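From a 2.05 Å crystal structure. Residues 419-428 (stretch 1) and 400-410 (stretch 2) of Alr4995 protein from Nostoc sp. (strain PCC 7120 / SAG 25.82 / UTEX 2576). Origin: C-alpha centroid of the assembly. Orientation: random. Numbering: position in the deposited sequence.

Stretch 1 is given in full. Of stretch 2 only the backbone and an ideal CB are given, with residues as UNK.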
# COMPACT_ATOMS: atom_id res chain seq x y z
N ALA B 419 43.59 15.06 7.73
CA ALA B 419 42.60 14.89 6.66
C ALA B 419 41.22 14.88 7.29
O ALA B 419 40.93 14.06 8.16
CB ALA B 419 42.85 13.62 5.86
N GLN B 420 40.37 15.80 6.85
CA GLN B 420 39.07 16.06 7.46
C GLN B 420 37.95 16.08 6.44
O GLN B 420 37.95 16.88 5.52
CB GLN B 420 39.07 17.41 8.16
CG GLN B 420 39.20 17.42 9.65
CD GLN B 420 39.29 18.85 10.17
OE1 GLN B 420 39.98 19.69 9.58
NE2 GLN B 420 38.58 19.14 11.25
N CYS B 421 36.95 15.25 6.67
CA CYS B 421 35.71 15.32 5.95
C CYS B 421 34.90 16.56 6.39
O CYS B 421 34.59 16.74 7.57
CB CYS B 421 34.95 14.03 6.21
SG CYS B 421 33.69 13.67 5.09
N LYS B 422 34.58 17.43 5.45
CA LYS B 422 33.83 18.65 5.76
C LYS B 422 32.68 18.79 4.79
O LYS B 422 32.85 18.52 3.60
CB LYS B 422 34.72 19.89 5.67
CG LYS B 422 35.77 20.05 6.76
CD LYS B 422 36.55 21.32 6.50
CE LYS B 422 36.98 22.04 7.76
NZ LYS B 422 37.16 23.52 7.48
N ILE B 423 31.52 19.21 5.27
CA ILE B 423 30.43 19.55 4.37
C ILE B 423 30.77 20.85 3.63
O ILE B 423 31.55 21.65 4.13
CB ILE B 423 29.08 19.70 5.10
CG1 ILE B 423 29.19 20.80 6.16
CG2 ILE B 423 28.68 18.35 5.72
CD1 ILE B 423 27.88 21.11 6.87
N LEU B 424 30.18 21.04 2.46
CA LEU B 424 30.60 22.11 1.55
C LEU B 424 30.56 23.48 2.19
O LEU B 424 31.52 24.26 2.05
CB LEU B 424 29.73 22.12 0.30
CG LEU B 424 29.77 20.88 -0.60
CD1 LEU B 424 28.83 21.05 -1.80
CD2 LEU B 424 31.17 20.61 -1.08
N ARG B 425 29.47 23.80 2.88
CA ARG B 425 29.30 25.15 3.42
C ARG B 425 30.30 25.48 4.53
O ARG B 425 30.48 26.64 4.87
CB ARG B 425 27.86 25.36 3.94
CG ARG B 425 27.47 24.51 5.14
CD ARG B 425 26.14 24.99 5.71
NE ARG B 425 25.74 24.26 6.92
CZ ARG B 425 24.84 23.29 6.92
NH1 ARG B 425 24.28 22.92 5.78
NH2 ARG B 425 24.50 22.67 8.04
N ASP B 426 30.97 24.47 5.08
CA ASP B 426 31.99 24.70 6.12
C ASP B 426 33.41 24.85 5.59
O ASP B 426 34.35 24.99 6.37
CB ASP B 426 32.00 23.58 7.16
CG ASP B 426 30.72 23.52 7.99
OD1 ASP B 426 30.00 24.55 8.08
OD2 ASP B 426 30.45 22.45 8.57
N LEU B 427 33.59 24.79 4.27
CA LEU B 427 34.93 24.94 3.70
C LEU B 427 35.36 26.41 3.78
O LEU B 427 34.55 27.30 3.57
CB LEU B 427 34.98 24.46 2.25
CG LEU B 427 34.77 22.96 2.01
CD1 LEU B 427 34.61 22.68 0.52
CD2 LEU B 427 35.90 22.17 2.59
N LYS B 428 36.63 26.64 4.10
CA LYS B 428 37.15 28.01 4.18
C LYS B 428 38.20 28.28 3.11
O LYS B 428 39.04 27.41 2.83
CB LYS B 428 37.75 28.25 5.56
CG LYS B 428 36.73 28.23 6.69
CD LYS B 428 35.89 29.51 6.68
CE LYS B 428 35.00 29.63 7.92
NZ LYS B 428 33.80 28.73 7.87
N UNK B 400 39.31 11.98 9.07
CA UNK B 400 38.52 12.17 10.29
C UNK B 400 37.15 12.79 10.02
O UNK B 400 36.95 13.46 8.99
CB UNK B 400 39.29 13.05 11.27
N UNK B 401 36.22 12.57 10.95
CA UNK B 401 34.85 13.10 10.88
C UNK B 401 34.11 12.63 9.64
O UNK B 401 33.34 13.39 9.05
CB UNK B 401 34.87 14.63 10.91
N UNK B 402 34.33 11.37 9.28
CA UNK B 402 33.79 10.82 8.04
C UNK B 402 32.28 10.96 7.97
O UNK B 402 31.57 10.62 8.90
CB UNK B 402 34.18 9.35 7.90
N UNK B 403 31.78 11.48 6.86
CA UNK B 403 30.36 11.34 6.53
C UNK B 403 30.18 11.43 5.03
O UNK B 403 31.08 11.88 4.31
CB UNK B 403 29.52 12.41 7.24
N UNK B 404 29.02 11.00 4.55
CA UNK B 404 28.80 11.05 3.12
C UNK B 404 28.57 12.48 2.67
O UNK B 404 28.19 13.36 3.46
CB UNK B 404 27.61 10.17 2.73
N UNK B 405 28.82 12.70 1.38
CA UNK B 405 28.49 13.94 0.68
C UNK B 405 29.29 15.12 1.19
O UNK B 405 28.82 16.26 1.16
CB UNK B 405 27.00 14.24 0.81
N UNK B 406 30.51 14.86 1.65
CA UNK B 406 31.40 15.95 2.02
C UNK B 406 32.56 16.06 1.05
O UNK B 406 32.65 15.28 0.10
CB UNK B 406 31.92 15.76 3.44
N UNK B 407 33.42 17.05 1.30
CA UNK B 407 34.72 17.11 0.65
C UNK B 407 35.78 16.70 1.66
O UNK B 407 35.54 16.70 2.87
CB UNK B 407 35.00 18.51 0.09
N UNK B 408 36.97 16.36 1.19
CA UNK B 408 38.04 16.01 2.12
C UNK B 408 39.10 17.10 2.10
O UNK B 408 39.74 17.34 1.07
CB UNK B 408 38.65 14.65 1.77
N UNK B 409 39.26 17.79 3.23
CA UNK B 409 40.22 18.88 3.34
C UNK B 409 41.49 18.36 4.01
O UNK B 409 41.44 17.55 4.93
CB UNK B 409 39.63 20.05 4.12
N UNK B 410 42.63 18.83 3.52
CA UNK B 410 43.93 18.37 3.99
C UNK B 410 44.64 19.58 4.53
O UNK B 410 44.72 20.61 3.85
CB UNK B 410 44.74 17.69 2.89

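Stretch 2 meets strand 419-422 twice: 400 pairs with it in parallel, and 407-410 run antiparallel to it, their directions 146° apart.

At position 400 both backbone hydrogen bonds go to the same strand, flanking Gln420: its N donates to Ala419 O (2.8 Å) and its O accepts from Cys421 N (2.9 Å). The CB lies on the face of Gln420, 4.7 Å from Gln420 CG, with no charge of stretch 1 beside it, so many polar or long side chains would suit. It is Glu400, chi1 m, extended.

Position 401 has phi/psi of 60/39, a left-handed conformation that favours glycine, asparagine or aspartate. Its CB points toward stretch 1, 4.0 Å from Cys421 O. The residue is Asn401. One water donates to Asn401 OD1 (3.2 Å) and to Cys421 O (2.7 Å); a second joins Asn401 O and Cys421 O (both 2.9 Å).

At 402 the CB points away, leaving the choice wide; Gln402 occupies it.

Position 403 donates its N to Cys421 SG (3.4 Å, 165°), a bond any residue but proline could make. The CB points sideways, and a long chain could reach Ile423. Arg403 does so: Ile423 CG2 covers one guanidinium face, 3.7 Å from Arg403 NH1, while Arg403 NE donates to the backbone O of 404 (2.9 Å).

Position 404 points away, with nothing of stretch 1 within 5.5 Å of its CB; it is Met404, deposited as selenomethionine. Position 405, at 66/31, again suits glycine, asparagine or aspartate. It is Asp405, whose O is linked through a water to Leu424 N.

At 406 an ideal CB would lie 2.9 Å from Lys422 O, a clash, and 3.2 Å from Cys421 SG. Glycine is strongly indicated, and Gly406 brings its CA within 3.3 Å of Lys422 O.

Position 407 exchanges two 2.8 Å bonds with Lys422: its N to Lys422 O, and Lys422 N to its O. Its CB is 4.2 Å from Leu427 CD1 and 4.5 Å from Leu424 CD2, favouring a small apolar group. Ala407 supplies a methyl.

At 408 the CB shares the face of Cys421 and Ala419, where a branched apolar chain fits. Ile408 places CG2 4.4 Å from Ala419 CB.

Position 409 repeats the bonded pairing, its N to Gln420 O and Gln420 N to its O, both 2.8 Å. With its CB 4.1 Å from Lys422 CD and 4.6 Å from Leu427 CD2, a small residue suits; Ala409 is found.

Position 410 returns to the face of Ala419, whose small methyl leaves room for an aliphatic chain. Ile410, with both chi angles m, brings CD1 to 3.5 Å from Ala419 CB.

Stretch 2 400-410: ENQRMDGAIAI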
# COMPACT_ATOMS: atom_id res chain seq x y z
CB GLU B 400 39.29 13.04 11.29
CG GLU B 400 40.50 12.36 11.88
CD GLU B 400 41.26 13.26 12.84
OE1 GLU B 400 40.73 14.34 13.19
OE2 GLU B 400 42.38 12.88 13.25
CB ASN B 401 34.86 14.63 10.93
CG ASN B 401 35.55 15.16 12.17
OD1 ASN B 401 36.33 16.10 12.10
ND2 ASN B 401 35.27 14.54 13.32
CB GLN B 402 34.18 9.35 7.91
CG GLN B 402 33.85 8.73 6.54
CD GLN B 402 34.79 9.20 5.45
OE1 GLN B 402 35.99 9.36 5.67
NE2 GLN B 402 34.25 9.41 4.25
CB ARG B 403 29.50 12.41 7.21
CG ARG B 403 29.89 13.82 6.92
CD ARG B 403 28.68 14.74 7.15
NE ARG B 403 27.78 14.63 6.02
CZ ARG B 403 26.60 15.23 5.92
NH1 ARG B 403 26.14 15.99 6.90
NH2 ARG B 403 25.88 15.05 4.82
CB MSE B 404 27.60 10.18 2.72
CG MSE B 404 26.29 10.73 3.22
SE MSE B 404 24.78 9.79 2.35
CE MSE B 404 25.65 8.08 1.91
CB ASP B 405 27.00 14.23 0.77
CG ASP B 405 26.16 13.23 -0.01
OD1 ASP B 405 26.71 12.56 -0.92
OD2 ASP B 405 24.96 13.09 0.28
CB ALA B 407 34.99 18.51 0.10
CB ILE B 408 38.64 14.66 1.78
CG1 ILE B 408 37.55 13.58 1.82
CG2 ILE B 408 39.77 14.29 2.74
CD1 ILE B 408 38.06 12.19 1.53
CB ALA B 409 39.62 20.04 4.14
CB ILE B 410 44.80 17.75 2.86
CG1 ILE B 410 44.03 16.66 2.11
CG2 ILE B 410 46.11 17.18 3.43
CD1 ILE B 410 43.63 15.50 3.01
O HOH W 1 32.08 15.96 8.78
O HOH W 2 35.46 18.02 9.75
O HOH W 3 28.43 18.59 1.75
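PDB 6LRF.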